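Local atomic coordinates of protein F2 like fibronectin-binding protein (Streptococcus pneumoniae, PDB entry 5A0N), a protein that probably helps the bacterium adhere to host tissue, being the thioester domain of a surface adhesin whose internal thioester is thought to bind host targets covalently. Residues A[84-89]-A[107-112]; A[92-97]-A[150-155]; A[126-131]-A[137-142]. All coordinates share one frame; numbering follows the deposited sequence. Where two conformers were deposited one is given.

Interaction 1: residues A[84-89]-A[107-112]; sequences EQYTKL and DTFSRL
An aromatic pair, Tyr86 with Phe109, joins helix 83-93 to helix 105-118 within the pilus-presented adhesin helical insertion domain. The two ring planes lie only 9° apart, yet the rings are slid past each other until they barely overlap, with centroids 4.9 Å apart. What meets is therefore the outer end of the tyrosine and the root of the phenylalanine. Tyr86 OH comes within 3.3 Å of Phe109 CB and 3.5 Å of Phe109 CG, while Tyr86 CE1 lies 3.6 Å from Phe109 CD2. Both side chains leave their helices with CG opposite the backbone N (chi1 176° for Tyr86, 164° for Phe109), which lets Tyr86 reach across an interval of 9.4 Å between the CA atoms of Tyr86 and Phe109. The contact is buried and made by van der Waals touch, the phenol oxygen included. In the turn of helix 105-118 that carries Phe109, Arg111 NE bonds Asp107 OD1 at 2.9 Å in a salt bridge on the syn side but tilted well out of the carboxylate plane, while Arg111 NH1 bonds the carbonyls of Leu183 and Phe186. Around the ring pair, Phe197 of strand 193-200, Leu57 and Ile81 pack on Tyr86. Phe109 rests on Tyr195 of the same strand and on Ile147 of helix 132-152, so the pair lies where the helices meet the sheet.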
loop_
_atom_site.group_PDB
_atom_site.type_symbol
_atom_site.label_atom_id
_atom_site.label_comp_id
_atom_site.label_asym_id
_atom_site.label_seq_id
_atom_site.Cartn_x
_atom_site.Cartn_y
_atom_site.Cartn_z
ATOM N N GLU A 84 -7.970 16.494 -1.474
ATOM C CA GLU A 84 -7.971 17.027 -2.837
ATOM C C GLU A 84 -6.732 16.589 -3.600
ATOM O O GLU A 84 -6.817 16.193 -4.762
ATOM C CB GLU A 84 -8.131 18.545 -2.846
ATOM C CG GLU A 84 -9.445 19.010 -2.234
ATOM C CD GLU A 84 -9.564 18.911 -0.677
ATOM O OE1 GLU A 84 -8.533 18.876 0.109
ATOM O OE2 GLU A 84 -10.740 18.875 -0.210
ATOM N N GLN A 85 -5.575 16.641 -2.960
ATOM C CA GLN A 85 -4.361 16.231 -3.654
ATOM C C GLN A 85 -4.356 14.724 -3.951
ATOM O O GLN A 85 -4.016 14.298 -5.054
ATOM C CB GLN A 85 -3.126 16.562 -2.844
ATOM C CG GLN A 85 -2.864 18.027 -2.606
ATOM C CD GLN A 85 -1.651 18.122 -1.731
ATOM O OE1 GLN A 85 -1.756 18.068 -0.501
ATOM N NE2 GLN A 85 -0.474 18.090 -2.360
ATOM N N TYR A 86 -4.735 13.927 -2.958
ATOM C CA TYR A 86 -4.829 12.486 -3.173
ATOM C C TYR A 86 -5.751 12.167 -4.347
ATOM O O TYR A 86 -5.423 11.369 -5.213
ATOM C CB TYR A 86 -5.309 11.773 -1.908
ATOM C CG TYR A 86 -5.507 10.299 -2.139
ATOM C CD1 TYR A 86 -4.431 9.413 -2.117
ATOM C CD2 TYR A 86 -6.755 9.771 -2.431
ATOM C CE1 TYR A 86 -4.608 8.075 -2.370
ATOM C CE2 TYR A 86 -6.927 8.431 -2.696
ATOM C CZ TYR A 86 -5.837 7.563 -2.647
ATOM O OH TYR A 86 -5.979 6.214 -2.923
ATOM N N THR A 87 -6.915 12.805 -4.353
ATOM C CA THR A 87 -7.941 12.465 -5.348
ATOM C C THR A 87 -7.418 12.817 -6.753
ATOM O O THR A 87 -7.580 12.053 -7.708
ATOM C CB THR A 87 -9.270 13.160 -4.988
ATOM O OG1 THR A 87 -9.675 12.755 -3.666
ATOM C CG2 THR A 87 -10.351 12.799 -5.972
ATOM N N LYS A 88 -6.812 13.994 -6.867
ATOM C CA LYS A 88 -6.264 14.447 -8.135
ATOM C C LYS A 88 -5.207 13.466 -8.640
ATOM O O LYS A 88 -5.204 13.066 -9.810
ATOM C CB LYS A 88 -5.642 15.852 -7.967
ATOM C CG LYS A 88 -4.893 16.373 -9.197
ATOM C CD LYS A 88 -4.039 17.596 -8.854
ATOM N N LEU A 89 -4.284 13.094 -7.759
ATOM C CA LEU A 89 -3.144 12.264 -8.150
ATOM C C LEU A 89 -3.572 10.830 -8.428
ATOM O O LEU A 89 -3.048 10.191 -9.345
ATOM C CB LEU A 89 -2.076 12.355 -7.070
ATOM C CG LEU A 89 -1.431 13.746 -6.934
ATOM C CD1 LEU A 89 -0.530 13.789 -5.709
ATOM C CD2 LEU A 89 -0.664 14.088 -8.204
ATOM N N ASP A 107 -11.312 8.578 1.619
ATOM C CA ASP A 107 -11.790 8.016 2.874
ATOM C C ASP A 107 -11.323 6.563 3.025
ATOM O O ASP A 107 -10.750 6.181 4.047
ATOM C CB ASP A 107 -13.320 8.114 2.979
ATOM C CG ASP A 107 -13.835 7.790 4.368
ATOM O OD1 ASP A 107 -13.184 8.140 5.367
ATOM O OD2 ASP A 107 -14.909 7.173 4.491
ATOM N N THR A 108 -11.519 5.763 1.979
ATOM C CA THR A 108 -11.139 4.362 2.106
ATOM C C THR A 108 -9.625 4.156 2.153
ATOM O O THR A 108 -9.164 3.383 2.972
ATOM C CB THR A 108 -11.792 3.450 1.039
ATOM O OG1 THR A 108 -11.345 3.824 -0.263
ATOM C CG2 THR A 108 -13.312 3.525 1.132
ATOM N N PHE A 109 -8.878 4.867 1.312
ATOM C CA PHE A 109 -7.429 4.721 1.343
ATOM C C PHE A 109 -6.867 5.197 2.670
ATOM O O PHE A 109 -6.030 4.543 3.292
ATOM C CB PHE A 109 -6.733 5.486 0.199
ATOM C CG PHE A 109 -5.275 5.649 0.472
ATOM C CD1 PHE A 109 -4.428 4.553 0.332
ATOM C CD2 PHE A 109 -4.769 6.811 0.981
ATOM C CE1 PHE A 109 -3.110 4.623 0.744
ATOM C CE2 PHE A 109 -3.449 6.891 1.350
ATOM C CZ PHE A 109 -2.616 5.795 1.224
ATOM N N SER A 110 -7.299 6.363 3.129
ATOM C CA SER A 110 -6.723 6.909 4.343
ATOM C C SER A 110 -7.090 6.054 5.549
ATOM O O SER A 110 -6.266 5.875 6.460
ATOM C CB SER A 110 -7.113 8.378 4.538
ATOM O OG SER A 110 -8.510 8.544 4.727
ATOM N N ARG A 111 -8.303 5.502 5.577
ATOM C CA ARG A 111 -8.695 4.580 6.645
ATOM C C ARG A 111 -7.911 3.256 6.610
ATOM O O ARG A 111 -7.413 2.796 7.631
ATOM C CB ARG A 111 -10.189 4.287 6.564
ATOM C CG ARG A 111 -11.033 5.442 7.064
ATOM C CD ARG A 111 -12.539 5.198 6.885
ATOM N NE ARG A 111 -13.304 6.247 7.555
ATOM C CZ ARG A 111 -13.421 6.321 8.868
ATOM N NH1 ARG A 111 -13.087 5.313 9.667
ATOM N NH2 ARG A 111 -13.949 7.396 9.400
ATOM N N LEU A 112 -7.821 2.650 5.441
ATOM C CA LEU A 112 -7.217 1.337 5.340
ATOM C C LEU A 112 -5.705 1.413 5.640
ATOM O O LEU A 112 -5.173 0.563 6.356
ATOM C CB LEU A 112 -7.489 0.745 3.958
ATOM C CG LEU A 112 -8.932 0.253 3.761
ATOM C CD1 LEU A 112 -9.252 0.087 2.298
ATOM C CD2 LEU A 112 -9.171 -1.019 4.543
#

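Interaction 2: residues A[92-97]-A[150-155]; sequences ENHKWS and YTDGMR
His94 meets the 150-155 segment with a carbon of its ring: CE1 lies 3.2 Å from Asp152 OD1 and 3.4 Å from the carbonyl oxygen of Thr151. The carboxylate oxygen stands at the ring edge near its plane, and the ring and carboxylate planes are turned 34° from each other. Both ring nitrogens are engaged elsewhere, which is consistent with a carbon being the atom that faces the segment. NE2 donates to the carbonyl oxygen of Leu57, and His94 ND1 pairs with Ser97 OG at 2.9 Å, either atom being a possible donor. That second bond closes the type I turn from His94 to Ser97, which follows helix 83-93. A water between the segments donates to Thr151 O at 2.8 Å and weakly accepts from His94 ND1 at 3.1 Å, bridging the turn to the last turn of helix 132-152. With NE2 donating as well, that would need a ring protonated on both nitrogens; without a proton, ND1 would instead accept from Ser97 OG. With its CG opposite its own carbonyl carbon (chi1 -70°), Asp152 brings its carboxylate to the histidine, although its CB does not point there. OD2 of Asp152 is gripped twice, by Asn59 N and by Thr151 OG1 at 2.7 Å, the hydroxyl coming from above the carboxylate plane. Asp152 OD1, toward which the C-H of CE1 points, would polarise it and could favour positive charge on the ring; Thr151 O only lies close by. The contact thus probably rests on electrostatic attraction as well as carbon-oxygen touch, with one water alongside.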
loop_
_atom_site.group_PDB
_atom_site.type_symbol
_atom_site.label_atom_id
_atom_site.label_comp_id
_atom_site.label_asym_id
_atom_site.label_seq_id
_atom_site.Cartn_x
_atom_site.Cartn_y
_atom_site.Cartn_z
ATOM N N GLU A 92 -5.228 10.882 -11.860
ATOM C CA GLU A 92 -4.192 11.003 -12.880
ATOM C C GLU A 92 -3.539 9.655 -13.179
ATOM O O GLU A 92 -3.147 9.382 -14.300
ATOM C CB GLU A 92 -3.168 11.994 -12.363
ATOM C CG GLU A 92 -2.072 12.493 -13.266
ATOM C CD GLU A 92 -1.355 13.615 -12.510
ATOM O OE1 GLU A 92 -1.948 14.715 -12.321
ATOM O OE2 GLU A 92 -0.258 13.367 -12.005
ATOM N N ASN A 93 -3.410 8.819 -12.151
ATOM C CA ASN A 93 -2.829 7.491 -12.322
ATOM C C ASN A 93 -3.837 6.481 -12.910
ATOM O O ASN A 93 -3.473 5.362 -13.254
ATOM C CB ASN A 93 -2.290 6.992 -10.958
ATOM C CG ASN A 93 -1.381 5.787 -11.061
ATOM O OD1 ASN A 93 -1.614 4.778 -10.414
ATOM N ND2 ASN A 93 -0.315 5.902 -11.868
ATOM N N HIS A 94 -5.096 6.838 -13.044
ATOM C CA HIS A 94 -6.132 6.008 -13.638
ATOM C C HIS A 94 -6.779 6.745 -14.877
ATOM O O HIS A 94 -8.007 6.894 -14.968
ATOM C CB HIS A 94 -7.233 5.788 -12.612
ATOM C CG HIS A 94 -6.908 4.804 -11.554
ATOM N ND1 HIS A 94 -7.407 3.521 -11.566
ATOM C CD2 HIS A 94 -6.110 4.889 -10.467
ATOM C CE1 HIS A 94 -6.933 2.861 -10.528
ATOM N NE2 HIS A 94 -6.135 3.661 -9.857
ATOM N N LYS A 95 -5.980 7.247 -15.798
ATOM C CA LYS A 95 -6.526 7.960 -16.953
ATOM C C LYS A 95 -7.497 7.113 -17.798
ATOM O O LYS A 95 -8.478 7.658 -18.363
ATOM C CB LYS A 95 -5.391 8.493 -17.827
ATOM N N TRP A 96 -7.227 5.804 -17.877
ATOM C CA TRP A 96 -8.005 4.888 -18.736
ATOM C C TRP A 96 -8.935 3.939 -17.987
ATOM O O TRP A 96 -9.471 2.998 -18.578
ATOM C CB TRP A 96 -7.058 4.074 -19.635
ATOM C CG TRP A 96 -6.084 4.955 -20.358
ATOM C CD1 TRP A 96 -4.724 4.968 -20.225
ATOM C CD2 TRP A 96 -6.408 5.989 -21.294
ATOM N NE1 TRP A 96 -4.179 5.938 -21.037
ATOM C CE2 TRP A 96 -5.197 6.579 -21.699
ATOM C CE3 TRP A 96 -7.607 6.466 -21.831
ATOM C CZ2 TRP A 96 -5.144 7.626 -22.632
ATOM C CZ3 TRP A 96 -7.558 7.498 -22.749
ATOM C CH2 TRP A 96 -6.336 8.073 -23.139
ATOM N N SER A 97 -9.118 4.180 -16.694
ATOM C CA SER A 97 -10.075 3.431 -15.880
ATOM C C SER A 97 -10.843 4.397 -14.980
ATOM O O SER A 97 -10.360 5.468 -14.632
ATOM C CB SER A 97 -9.369 2.387 -15.019
ATOM O OG SER A 97 -8.355 2.970 -14.201
ATOM N N TYR A 150 -11.542 -0.580 -3.751
ATOM C CA TYR A 150 -11.979 0.797 -3.969
ATOM C C TYR A 150 -11.268 1.541 -5.078
ATOM O O TYR A 150 -11.877 2.416 -5.689
ATOM C CB TYR A 150 -11.949 1.543 -2.628
ATOM C CG TYR A 150 -12.810 0.861 -1.588
ATOM C CD1 TYR A 150 -14.183 0.843 -1.732
ATOM C CD2 TYR A 150 -12.266 0.226 -0.484
ATOM C CE1 TYR A 150 -14.976 0.214 -0.815
ATOM C CE2 TYR A 150 -13.045 -0.415 0.453
ATOM C CZ TYR A 150 -14.407 -0.435 0.289
ATOM O OH TYR A 150 -15.239 -1.071 1.204
ATOM N N THR A 151 -9.991 1.226 -5.386
ATOM C CA THR A 151 -9.333 1.876 -6.493
ATOM C C THR A 151 -9.727 1.267 -7.831
ATOM O O THR A 151 -9.717 1.958 -8.842
ATOM C CB THR A 151 -7.803 1.875 -6.368
ATOM O OG1 THR A 151 -7.347 0.522 -6.318
ATOM C CG2 THR A 151 -7.334 2.616 -5.132
ATOM N N ASP A 152 -10.032 -0.031 -7.826
ATOM C CA ASP A 152 -10.126 -0.814 -9.053
ATOM C C ASP A 152 -11.315 -1.790 -9.119
ATOM O O ASP A 152 -11.445 -2.554 -10.075
ATOM C CB ASP A 152 -8.801 -1.585 -9.310
ATOM C CG ASP A 152 -7.686 -0.667 -9.680
ATOM O OD1 ASP A 152 -7.690 -0.214 -10.847
ATOM O OD2 ASP A 152 -6.826 -0.379 -8.833
ATOM N N GLY A 153 -12.153 -1.801 -8.094
ATOM C CA GLY A 153 -13.276 -2.731 -8.059
ATOM C C GLY A 153 -12.894 -4.173 -7.768
ATOM O O GLY A 153 -13.683 -5.068 -7.998
ATOM N N MET A 154 -11.698 -4.410 -7.228
ATOM C CA MET A 154 -11.208 -5.755 -6.945
ATOM C C MET A 154 -11.660 -6.230 -5.569
ATOM O O MET A 154 -10.913 -6.208 -4.594
ATOM C CB MET A 154 -9.688 -5.812 -7.087
ATOM C CG MET A 154 -9.162 -7.225 -6.912
ATOM S SD MET A 154 -7.414 -7.356 -7.156
ATOM C CE MET A 154 -7.483 -8.126 -8.743
ATOM N N ARG A 155 -12.906 -6.665 -5.508
ATOM C CA ARG A 155 -13.485 -7.217 -4.295
ATOM C C ARG A 155 -13.165 -8.706 -4.244
ATOM O O ARG A 155 -13.453 -9.452 -5.195
ATOM C CB ARG A 155 -14.996 -6.990 -4.287
ATOM C CG ARG A 155 -15.655 -7.479 -3.015
ATOM C CD ARG A 155 -17.128 -7.092 -2.981
ATOM N NE ARG A 155 -17.928 -7.628 -4.080
ATOM C CZ ARG A 155 -18.445 -8.861 -4.126
ATOM N NH1 ARG A 155 -18.201 -9.753 -3.159
ATOM N NH2 ARG A 155 -19.207 -9.214 -5.154
HETATM O O HOH W 1 -10.114 1.948 -11.654
#

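Interaction 3: residues A[126-131]-A[137-142]; sequences RAWGTD and TYFHQV
Trp128 inserts its indole against Tyr138 and Phe139, and through it the 126-131 segment touches helix 132-152. Ahead of it, Arg126 faces elsewhere: its guanidinium forms a salt bridge with Asp182 and hydrogen bonds to the carbonyls of Thr121 and Asp122, fastening helix 123-128 to helix 170-182 and to the chain before it. Trp128 itself leaves the backbone with CG opposite its carbonyl carbon (chi1 -73°), which sends the six-membered part of the indole across to the neighbouring helix. Trp128 CZ2 lies 3.7 Å from Tyr138 CB, so that the tyrosine contributes its root while its ring turns off from the indole. On the next residue Trp128 CZ3 approaches Phe139 CD1 to 3.7 Å and Phe139 CB to 3.8 Å, and Trp128 CH2 sits 3.8 Å from Phe139 CA, so the far rim of the indole bears on backbone as well as side chain. The indole and phenyl planes are inclined at 66°, with the centroid of the six-membered ring 5.8 Å from that of the phenyl ring. Gly129, with positive phi, is the second residue of the type II' turn that runs from Trp128 to Asp131 and is closed by a bond from Asp131 N to Trp128 O of 3.1 Å. Asp131 takes the N-cap position of helix 132-152, and its OD2 also bonds Thr134 OG1. The indole packs further on Thr134 and Ala135 of that helix and on Gln171 and Ala175 of helix 170-182. It thus fills the angle between the two successive helices under the flank of a third, while His140 on the long helix turns to Tyr36, Phe55 and Tyr116.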
loop_
_atom_site.group_PDB
_atom_site.type_symbol
_atom_site.label_atom_id
_atom_site.label_comp_id
_atom_site.label_asym_id
_atom_site.label_seq_id
_atom_site.Cartn_x
_atom_site.Cartn_y
_atom_site.Cartn_z
ATOM N N ARG A 126 -6.607 -10.028 17.101
ATOM C CA ARG A 126 -7.692 -11.004 16.939
ATOM C C ARG A 126 -7.398 -12.059 15.877
ATOM O O ARG A 126 -7.841 -13.183 16.004
ATOM C CB ARG A 126 -9.005 -10.263 16.625
ATOM C CG ARG A 126 -9.507 -9.454 17.819
ATOM C CD ARG A 126 -10.809 -8.795 17.511
ATOM N NE ARG A 126 -10.653 -7.641 16.639
ATOM C CZ ARG A 126 -11.576 -7.145 15.820
ATOM N NH1 ARG A 126 -12.750 -7.746 15.629
ATOM N NH2 ARG A 126 -11.287 -6.037 15.193
ATOM N N ALA A 127 -6.701 -11.678 14.799
ATOM C CA ALA A 127 -6.462 -12.599 13.684
ATOM C C ALA A 127 -5.183 -13.413 13.802
ATOM O O ALA A 127 -5.176 -14.592 13.412
ATOM C CB ALA A 127 -6.479 -11.822 12.365
ATOM N N TRP A 128 -4.119 -12.764 14.275
ATOM C CA TRP A 128 -2.784 -13.394 14.386
ATOM C C TRP A 128 -2.310 -13.565 15.825
ATOM O O TRP A 128 -1.280 -14.188 16.042
ATOM C CB TRP A 128 -1.702 -12.627 13.572
ATOM C CG TRP A 128 -1.824 -12.814 12.121
ATOM C CD1 TRP A 128 -1.312 -13.843 11.379
ATOM C CD2 TRP A 128 -2.507 -11.956 11.193
ATOM N NE1 TRP A 128 -1.666 -13.683 10.049
ATOM C CE2 TRP A 128 -2.408 -12.540 9.926
ATOM C CE3 TRP A 128 -3.206 -10.765 11.330
ATOM C CZ2 TRP A 128 -2.988 -11.964 8.805
ATOM C CZ3 TRP A 128 -3.776 -10.195 10.208
ATOM C CH2 TRP A 128 -3.677 -10.791 8.979
ATOM N N GLY A 129 -3.010 -13.000 16.805
ATOM C CA GLY A 129 -2.574 -13.108 18.194
ATOM C C GLY A 129 -1.264 -12.364 18.337
ATOM O O GLY A 129 -1.156 -11.184 17.972
ATOM N N THR A 130 -0.278 -13.065 18.880
ATOM C CA THR A 130 1.041 -12.503 19.162
ATOM C C THR A 130 2.013 -12.658 17.991
ATOM O O THR A 130 3.164 -12.241 18.105
ATOM C CB THR A 130 1.677 -13.146 20.419
ATOM O OG1 THR A 130 1.835 -14.561 20.224
ATOM C CG2 THR A 130 0.810 -12.906 21.629
ATOM N N ASP A 131 1.574 -13.243 16.875
ATOM C CA ASP A 131 2.482 -13.506 15.763
ATOM C C ASP A 131 2.589 -12.285 14.852
ATOM O O ASP A 131 2.078 -12.242 13.718
ATOM C CB ASP A 131 2.081 -14.758 14.990
ATOM C CG ASP A 131 3.115 -15.155 13.952
ATOM O OD1 ASP A 131 4.184 -14.495 13.861
ATOM O OD2 ASP A 131 2.852 -16.133 13.223
ATOM N N THR A 137 3.534 -8.830 7.150
ATOM C CA THR A 137 3.321 -8.934 5.700
ATOM C C THR A 137 1.928 -9.427 5.359
ATOM O O THR A 137 1.335 -8.945 4.395
ATOM C CB THR A 137 4.374 -9.846 5.032
ATOM O OG1 THR A 137 4.295 -11.156 5.594
ATOM C CG2 THR A 137 5.792 -9.264 5.180
ATOM N N TYR A 138 1.402 -10.399 6.104
ATOM C CA TYR A 138 0.106 -10.982 5.731
ATOM C C TYR A 138 -1.049 -9.965 5.919
ATOM O O TYR A 138 -2.000 -9.964 5.150
ATOM C CB TYR A 138 -0.174 -12.295 6.485
ATOM C CG TYR A 138 0.593 -13.491 5.930
ATOM C CD1 TYR A 138 1.954 -13.638 6.128
ATOM C CD2 TYR A 138 -0.043 -14.462 5.189
ATOM C CE1 TYR A 138 2.627 -14.715 5.623
ATOM C CE2 TYR A 138 0.655 -15.545 4.688
ATOM C CZ TYR A 138 1.977 -15.658 4.912
ATOM O OH TYR A 138 2.657 -16.742 4.408
ATOM N N PHE A 139 -0.939 -9.090 6.913
ATOM C CA PHE A 139 -1.950 -8.029 7.080
ATOM C C PHE A 139 -1.780 -6.954 6.009
ATOM O O PHE A 139 -2.758 -6.394 5.533
ATOM C CB PHE A 139 -1.890 -7.421 8.480
ATOM C CG PHE A 139 -3.048 -6.507 8.831
ATOM C CD1 PHE A 139 -4.370 -6.884 8.611
ATOM C CD2 PHE A 139 -2.816 -5.280 9.448
ATOM C CE1 PHE A 139 -5.416 -6.061 8.994
ATOM C CE2 PHE A 139 -3.876 -4.471 9.826
ATOM C CZ PHE A 139 -5.156 -4.869 9.600
ATOM N N HIS A 140 -0.524 -6.636 5.643
ATOM C CA HIS A 140 -0.312 -5.701 4.531
ATOM C C HIS A 140 -1.081 -6.196 3.304
ATOM O O HIS A 140 -1.769 -5.426 2.634
ATOM C CB HIS A 140 1.182 -5.566 4.208
ATOM C CG HIS A 140 1.450 -4.561 3.141
ATOM N ND1 HIS A 140 1.291 -4.826 1.803
ATOM C CD2 HIS A 140 1.859 -3.269 3.231
ATOM C CE1 HIS A 140 1.584 -3.740 1.115
ATOM N NE2 HIS A 140 1.925 -2.780 1.951
ATOM N N GLN A 141 -0.959 -7.490 3.009
ATOM C CA GLN A 141 -1.537 -8.018 1.788
ATOM C C GLN A 141 -3.071 -7.890 1.798
ATOM O O GLN A 141 -3.648 -7.526 0.779
ATOM C CB GLN A 141 -1.110 -9.465 1.590
ATOM C CG GLN A 141 -1.577 -10.053 0.279
ATOM C CD GLN A 141 -1.087 -11.452 0.043
ATOM O OE1 GLN A 141 -1.034 -12.256 0.968
ATOM N NE2 GLN A 141 -0.636 -11.722 -1.189
ATOM N N VAL A 142 -3.748 -8.212 2.909
ATOM C CA VAL A 142 -5.222 -8.059 2.898
ATOM C C VAL A 142 -5.652 -6.606 2.856
ATOM O O VAL A 142 -6.624 -6.272 2.174
ATOM C CB VAL A 142 -5.963 -8.816 4.018
ATOM C CG1 VAL A 142 -5.891 -10.302 3.747
ATOM C CG2 VAL A 142 -5.450 -8.451 5.412
#

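Buried side chains carry all three contacts, though Tyr138 of interaction 3 is exposed and Asp152 of interaction 2 partly so. Interactions 1 and 2 are neighbours, with centres about 13 Å apart: interaction 1 uses helix 83-93 itself, interaction 2 the turn after it, and Tyr150 packs on Thr108 and Leu112 between them. Interaction 3 lies about 26 Å from interaction 2, centre to centre, but shares helix 132-152 with it, taking an early part of the helix where interaction 2 takes its end. Interactions 1 and 3 join helices by aromatic packing, near parallel in one and oblique in the other, whereas interaction 2, where helices give way to turns, depends on polar atoms and water.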